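Local coordinates for packaging protein UL32 (Human herpesvirus 8 type M, PDB 6XF9) that forms a zinc-binding pentameric ring required for herpesviral packaging and probably controls cleavage and packaging of the viral genomic DNA, at residues C296-C301 against Q361-H366; T314-V319 against H366-P371. All coordinates share one frame; numbering follows the deposited sequence.

Contact 1: C296-C301 against Q361-H366; sequences CLLCEC and QEIHKH. With ZN (zinc ion), chain P.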
loop_
_atom_site.group_PDB
_atom_site.type_symbol
_atom_site.label_atom_id
_atom_site.label_comp_id
_atom_site.label_asym_id
_atom_site.label_seq_id
_atom_site.Cartn_x
_atom_site.Cartn_y
_atom_site.Cartn_z
ATOM N N CYS D 296 -9.918 19.398 -33.192
ATOM C CA CYS D 296 -9.125 20.614 -33.200
ATOM C C CYS D 296 -9.033 21.177 -34.605
ATOM O O CYS D 296 -8.660 20.462 -35.544
ATOM C CB CYS D 296 -7.741 20.331 -32.658
ATOM S SG CYS D 296 -6.637 21.727 -32.839
ATOM N N LEU D 297 -9.398 22.452 -34.765
ATOM C CA LEU D 297 -9.417 23.020 -36.112
ATOM C C LEU D 297 -8.025 23.338 -36.608
ATOM O O LEU D 297 -7.766 23.221 -37.806
ATOM C CB LEU D 297 -10.244 24.297 -36.158
ATOM C CG LEU D 297 -11.713 24.119 -36.471
ATOM C CD1 LEU D 297 -12.422 25.433 -36.167
ATOM C CD2 LEU D 297 -11.844 23.749 -37.926
ATOM N N LEU D 298 -7.117 23.720 -35.706
ATOM C CA LEU D 298 -5.758 24.031 -36.116
ATOM C C LEU D 298 -4.998 22.790 -36.552
ATOM O O LEU D 298 -4.033 22.895 -37.318
ATOM C CB LEU D 298 -5.023 24.751 -34.988
ATOM C CG LEU D 298 -5.772 25.969 -34.446
ATOM C CD1 LEU D 298 -5.062 26.569 -33.262
ATOM C CD2 LEU D 298 -5.865 26.984 -35.550
ATOM N N CYS D 299 -5.364 21.616 -36.045
ATOM C CA CYS D 299 -4.766 20.393 -36.569
ATOM C C CYS D 299 -5.281 20.082 -37.964
ATOM O O CYS D 299 -4.548 19.508 -38.773
ATOM C CB CYS D 299 -5.033 19.207 -35.637
ATOM S SG CYS D 299 -3.999 19.155 -34.130
ATOM N N GLU D 300 -6.548 20.395 -38.250
ATOM C CA GLU D 300 -7.023 20.284 -39.625
ATOM C C GLU D 300 -6.190 21.181 -40.529
ATOM O O GLU D 300 -5.724 20.752 -41.588
ATOM C CB GLU D 300 -8.500 20.674 -39.711
ATOM C CG GLU D 300 -9.400 19.917 -38.752
ATOM C CD GLU D 300 -9.357 18.425 -38.939
ATOM O OE1 GLU D 300 -9.276 17.993 -40.096
ATOM O OE2 GLU D 300 -9.359 17.681 -37.928
ATOM N N CYS D 301 -5.920 22.409 -40.083
ATOM C CA CYS D 301 -5.138 23.333 -40.890
ATOM C C CYS D 301 -3.750 22.797 -41.162
ATOM O O CYS D 301 -3.178 23.062 -42.224
ATOM C CB CYS D 301 -5.050 24.690 -40.203
ATOM S SG CYS D 301 -6.649 25.505 -40.183
ATOM N N GLN D 361 -8.622 29.550 -26.028
ATOM C CA GLN D 361 -8.434 28.196 -25.525
ATOM C C GLN D 361 -8.063 27.225 -26.643
ATOM O O GLN D 361 -7.193 26.378 -26.448
ATOM C CB GLN D 361 -9.690 27.708 -24.822
ATOM C CG GLN D 361 -9.998 28.338 -23.477
ATOM C CD GLN D 361 -10.696 29.653 -23.596
ATOM O OE1 GLN D 361 -11.180 30.014 -24.665
ATOM N NE2 GLN D 361 -10.814 30.360 -22.481
ATOM N N GLU D 362 -8.705 27.307 -27.818
ATOM C CA GLU D 362 -8.330 26.391 -28.899
ATOM C C GLU D 362 -6.875 26.566 -29.262
ATOM O O GLU D 362 -6.168 25.583 -29.499
ATOM C CB GLU D 362 -9.187 26.585 -30.148
ATOM C CG GLU D 362 -10.684 26.361 -29.951
ATOM C CD GLU D 362 -11.433 26.273 -31.266
ATOM O OE1 GLU D 362 -12.113 27.276 -31.607
ATOM O OE2 GLU D 362 -11.301 25.233 -31.971
ATOM N N ILE D 363 -6.415 27.817 -29.330
ATOM C CA ILE D 363 -5.022 28.079 -29.666
ATOM C C ILE D 363 -4.127 27.714 -28.492
ATOM O O ILE D 363 -3.052 27.130 -28.674
ATOM C CB ILE D 363 -4.861 29.549 -30.094
ATOM C CG1 ILE D 363 -5.582 29.773 -31.418
ATOM C CG2 ILE D 363 -3.403 29.934 -30.245
ATOM C CD1 ILE D 363 -5.910 31.197 -31.678
ATOM N N HIS D 364 -4.558 28.029 -27.264
ATOM C CA HIS D 364 -3.819 27.587 -26.082
ATOM C C HIS D 364 -3.679 26.075 -26.072
ATOM O O HIS D 364 -2.583 25.539 -25.875
ATOM C CB HIS D 364 -4.528 28.040 -24.806
ATOM C CG HIS D 364 -3.828 27.627 -23.545
ATOM N ND1 HIS D 364 -4.505 27.282 -22.393
ATOM C CD2 HIS D 364 -2.509 27.524 -23.250
ATOM C CE1 HIS D 364 -3.634 26.967 -21.450
ATOM N NE2 HIS D 364 -2.417 27.107 -21.943
ATOM N N LYS D 365 -4.799 25.370 -26.255
ATOM C CA LYS D 365 -4.789 23.912 -26.262
ATOM C C LYS D 365 -3.860 23.380 -27.327
ATOM O O LYS D 365 -3.108 22.431 -27.086
ATOM C CB LYS D 365 -6.193 23.389 -26.491
ATOM C CG LYS D 365 -6.245 21.954 -26.852
ATOM C CD LYS D 365 -7.652 21.576 -27.247
ATOM C CE LYS D 365 -7.633 20.270 -27.966
ATOM N NZ LYS D 365 -9.006 19.792 -28.142
ATOM N N HIS D 366 -3.895 23.970 -28.513
ATOM C CA HIS D 366 -3.158 23.384 -29.627
ATOM C C HIS D 366 -1.670 23.640 -29.529
ATOM O O HIS D 366 -0.874 22.733 -29.769
ATOM C CB HIS D 366 -3.691 23.931 -30.964
ATOM C CG HIS D 366 -2.869 23.527 -32.150
ATOM N ND1 HIS D 366 -3.012 22.303 -32.775
ATOM C CD2 HIS D 366 -1.876 24.173 -32.800
ATOM C CE1 HIS D 366 -2.143 22.223 -33.766
ATOM N NE2 HIS D 366 -1.434 23.338 -33.795
HETATM ZN ZN ZN P . -4.551 20.754 -32.533
#

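Contact 2: T314-V319 against H366-P371; sequences TLQCEV and HLFCDP. With ZN (zinc ion), chain P.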
loop_
_atom_site.group_PDB
_atom_site.type_symbol
_atom_site.label_atom_id
_atom_site.label_comp_id
_atom_site.label_asym_id
_atom_site.label_seq_id
_atom_site.Cartn_x
_atom_site.Cartn_y
_atom_site.Cartn_z
ATOM N N THR D 314 5.286 30.248 -35.984
ATOM C CA THR D 314 5.627 31.657 -35.849
ATOM C C THR D 314 4.735 32.339 -34.819
ATOM O O THR D 314 5.213 33.149 -34.020
ATOM C CB THR D 314 5.517 32.333 -37.212
ATOM O OG1 THR D 314 6.586 31.870 -38.053
ATOM C CG2 THR D 314 5.587 33.829 -37.067
ATOM N N LEU D 315 3.443 31.972 -34.792
ATOM C CA LEU D 315 2.529 32.446 -33.756
ATOM C C LEU D 315 3.003 32.015 -32.368
ATOM O O LEU D 315 2.959 32.804 -31.413
ATOM C CB LEU D 315 1.122 31.925 -34.035
ATOM C CG LEU D 315 0.012 32.223 -33.024
ATOM C CD1 LEU D 315 -0.134 33.717 -32.733
ATOM C CD2 LEU D 315 -1.304 31.610 -33.480
ATOM N N GLN D 316 3.477 30.772 -32.239
ATOM C CA GLN D 316 3.984 30.326 -30.947
ATOM C C GLN D 316 5.112 31.219 -30.465
ATOM O O GLN D 316 5.236 31.462 -29.258
ATOM C CB GLN D 316 4.449 28.874 -31.012
ATOM C CG GLN D 316 4.812 28.333 -29.647
ATOM C CD GLN D 316 5.271 26.902 -29.706
ATOM O OE1 GLN D 316 5.575 26.374 -30.786
ATOM N NE2 GLN D 316 5.232 26.226 -28.553
ATOM N N CYS D 317 5.996 31.642 -31.386
ATOM C CA CYS D 317 7.059 32.592 -31.046
ATOM C C CYS D 317 6.487 33.960 -30.686
ATOM O O CYS D 317 7.000 34.631 -29.786
ATOM C CB CYS D 317 8.072 32.712 -32.192
ATOM S SG CYS D 317 8.851 31.123 -32.656
ATOM N N GLU D 318 5.436 34.405 -31.382
ATOM C CA GLU D 318 4.863 35.698 -31.028
ATOM C C GLU D 318 4.264 35.636 -29.636
ATOM O O GLU D 318 4.431 36.565 -28.835
ATOM C CB GLU D 318 3.757 36.132 -32.000
ATOM C CG GLU D 318 4.130 36.552 -33.427
ATOM C CD GLU D 318 2.988 37.355 -34.097
ATOM O OE1 GLU D 318 2.446 36.935 -35.145
ATOM O OE2 GLU D 318 2.544 38.361 -33.502
ATOM N N VAL D 319 3.563 34.537 -29.333
ATOM C CA VAL D 319 2.928 34.387 -28.029
ATOM C C VAL D 319 3.981 34.347 -26.918
ATOM O O VAL D 319 3.841 35.009 -25.882
ATOM C CB VAL D 319 2.029 33.139 -28.030
ATOM C CG1 VAL D 319 1.553 32.851 -26.624
ATOM C CG2 VAL D 319 0.860 33.324 -28.991
ATOM N N HIS D 366 -3.895 23.970 -28.513
ATOM C CA HIS D 366 -3.158 23.384 -29.627
ATOM C C HIS D 366 -1.670 23.640 -29.529
ATOM O O HIS D 366 -0.874 22.733 -29.769
ATOM C CB HIS D 366 -3.691 23.931 -30.964
ATOM C CG HIS D 366 -2.869 23.527 -32.150
ATOM N ND1 HIS D 366 -3.012 22.303 -32.775
ATOM C CD2 HIS D 366 -1.876 24.173 -32.800
ATOM C CE1 HIS D 366 -2.143 22.223 -33.766
ATOM N NE2 HIS D 366 -1.434 23.338 -33.795
ATOM N N LEU D 367 -1.257 24.847 -29.157
ATOM C CA LEU D 367 0.172 25.151 -29.173
ATOM C C LEU D 367 0.889 24.751 -27.893
ATOM O O LEU D 367 2.104 24.525 -27.928
ATOM C CB LEU D 367 0.414 26.646 -29.410
ATOM C CG LEU D 367 0.087 27.233 -30.784
ATOM C CD1 LEU D 367 0.158 28.747 -30.707
ATOM C CD2 LEU D 367 1.029 26.711 -31.834
ATOM N N PHE D 368 0.193 24.687 -26.746
ATOM C CA PHE D 368 0.888 24.534 -25.473
ATOM C C PHE D 368 0.401 23.383 -24.604
ATOM O O PHE D 368 1.124 23.019 -23.678
ATOM C CB PHE D 368 0.796 25.832 -24.645
ATOM C CG PHE D 368 1.289 27.085 -25.366
ATOM C CD1 PHE D 368 2.644 27.387 -25.428
ATOM C CD2 PHE D 368 0.388 27.964 -25.968
ATOM C CE1 PHE D 368 3.100 28.536 -26.084
ATOM C CE2 PHE D 368 0.843 29.128 -26.629
ATOM C CZ PHE D 368 2.197 29.403 -26.683
ATOM N N CYS D 369 -0.773 22.791 -24.867
ATOM C CA CYS D 369 -1.372 21.806 -23.965
ATOM C C CYS D 369 -1.604 20.431 -24.578
ATOM O O CYS D 369 -1.063 19.448 -24.062
ATOM C CB CYS D 369 -2.704 22.309 -23.398
ATOM S SG CYS D 369 -2.486 23.784 -22.453
ATOM N N ASP D 370 -2.420 20.295 -25.617
ATOM C CA ASP D 370 -2.862 18.948 -25.969
ATOM C C ASP D 370 -1.690 18.140 -26.515
ATOM O O ASP D 370 -0.934 18.646 -27.345
ATOM C CB ASP D 370 -3.997 18.982 -26.970
ATOM C CG ASP D 370 -4.624 17.612 -27.165
ATOM O OD1 ASP D 370 -4.034 16.806 -27.906
ATOM O OD2 ASP D 370 -5.676 17.309 -26.547
ATOM N N PRO D 371 -1.476 16.907 -26.042
ATOM C CA PRO D 371 -0.333 16.125 -26.544
ATOM C C PRO D 371 -0.548 15.567 -27.947
ATOM O O PRO D 371 0.436 15.223 -28.600
ATOM C CB PRO D 371 -0.190 15.010 -25.497
ATOM C CG PRO D 371 -1.564 14.803 -24.991
ATOM C CD PRO D 371 -2.277 16.135 -25.071
HETATM ZN ZN ZN P . -4.551 20.754 -32.533
#

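Contact 1: C296-C301 against Q361-H366
A zinc site of CxxC type, with three cysteines and one histidine, joins the start of helix 297-304 to helix 360-369: C296 and C299 come from the first, H366 from the second, and C373 supplies the fourth ligand. The short axes run 10.3 Å apart at 63°, so the metal, with the side chains around it, spans the gap between the two backbones. H366 coordinates through ND1, 2.2 Å from ZN, its CG anti to the backbone N (chi1 172°), which swings the ring across to the cysteines. C299 SG lies in the plane of this imidazole at its edge, whereas C296 SG approaches obliquely. The tight part is the ring face: L298 CB sits squarely over the ring centre in a CH-pi contact and packs against the ring from that side. L298 crosses obliquely over the second helix, its CD1 3.8 Å from H366 CB and 3.7 Å from I363 CG1, while helix 329-338 packs on I363 and helix 349-357 on L298. The looser side lies at E362, which is partly exposed; its carboxylate OE2 comes no nearer than 4.3 Å to L297 CD1. K365 NZ forms a salt bridge with the C-terminal carboxylate of A467. On the cysteine side, C296 is the N-cap of its helix, and its sulfur, probably a thiolate as usual in zinc sites, serves two roles: besides binding ZN at 2.3 Å, C296 SG accepts the backbone N-H of C299 at 3.5 Å, with an N-H...S angle of 150°.

Contact 2: T314-V319 against H366-P371
The F368 ring carries CB of its own neighbour L367 on one face, 3.6 Å above the plane and offset toward the rim, while Q316 and V319 of helix 308-321 approach its far end obliquely. V319 CG1, anti to the backbone N (chi1 171°), makes the closest approach, 3.5 Å from F368 CZ, and also touches CE2. From the other flank the extended chain of Q316 passes the ring's rim, the two side chains running in opposite directions. Its CG stands 4.0 Å from F368 CE1, and its amide plane is turned 78° from the ring, so no amide-ring stack forms. The ring tip is thus gripped between a methyl branch and a methylene, packing the F368 region of helix 360-369 against helix 308-321. L367, just before it, packs on the same helix: its CD2 meets Q316 CB at 4.1 Å, and its CD1 touches both Q316 CA and, at 4.2 Å, L315 CG, the two leucines crossing at about a right angle. L312, also on helix 308-321, touches L367 too, and helix 329-338 backs L315 and V319. The phenylalanine lies where the second helix widens into a pi-type turn, and its backbone is hydrogen-bonded to A457. Q316 OE1 has a weak hydrogen bond to Q313 NE2. Q316 NE2 lies 3.6 Å from L367 O, a contact without hydrogen-bond geometry. Carbon-to-carbon contact therefore dominates, with the glutamine, a partly exposed residue, contributing mainly its aliphatic chain, so that hydrophobic burial carries this helix pairing.

How the contacts relate
Helix 360-369 serves both contacts, and H366 is the shared residue: in contact 1 it binds zinc, and the two residues following it carry contact 2. The centres lie about 9 Å apart. Helices 297-304 and 308-321, consecutive in the chain, pack on successive parts of one helix, and the segments alternate along the sequence. Across the boundary I363 CG2 packs on L315 CD2 at 4.2 Å, joining the apolar parts of the two contacts. A probable hydrogen bond links K365 O to D370 N at 2.7 Å; D370 then N-caps the helix that brings in C373. L367 lies about 7 Å from C373, side chain to side chain, so contact 2 is close to the metal site.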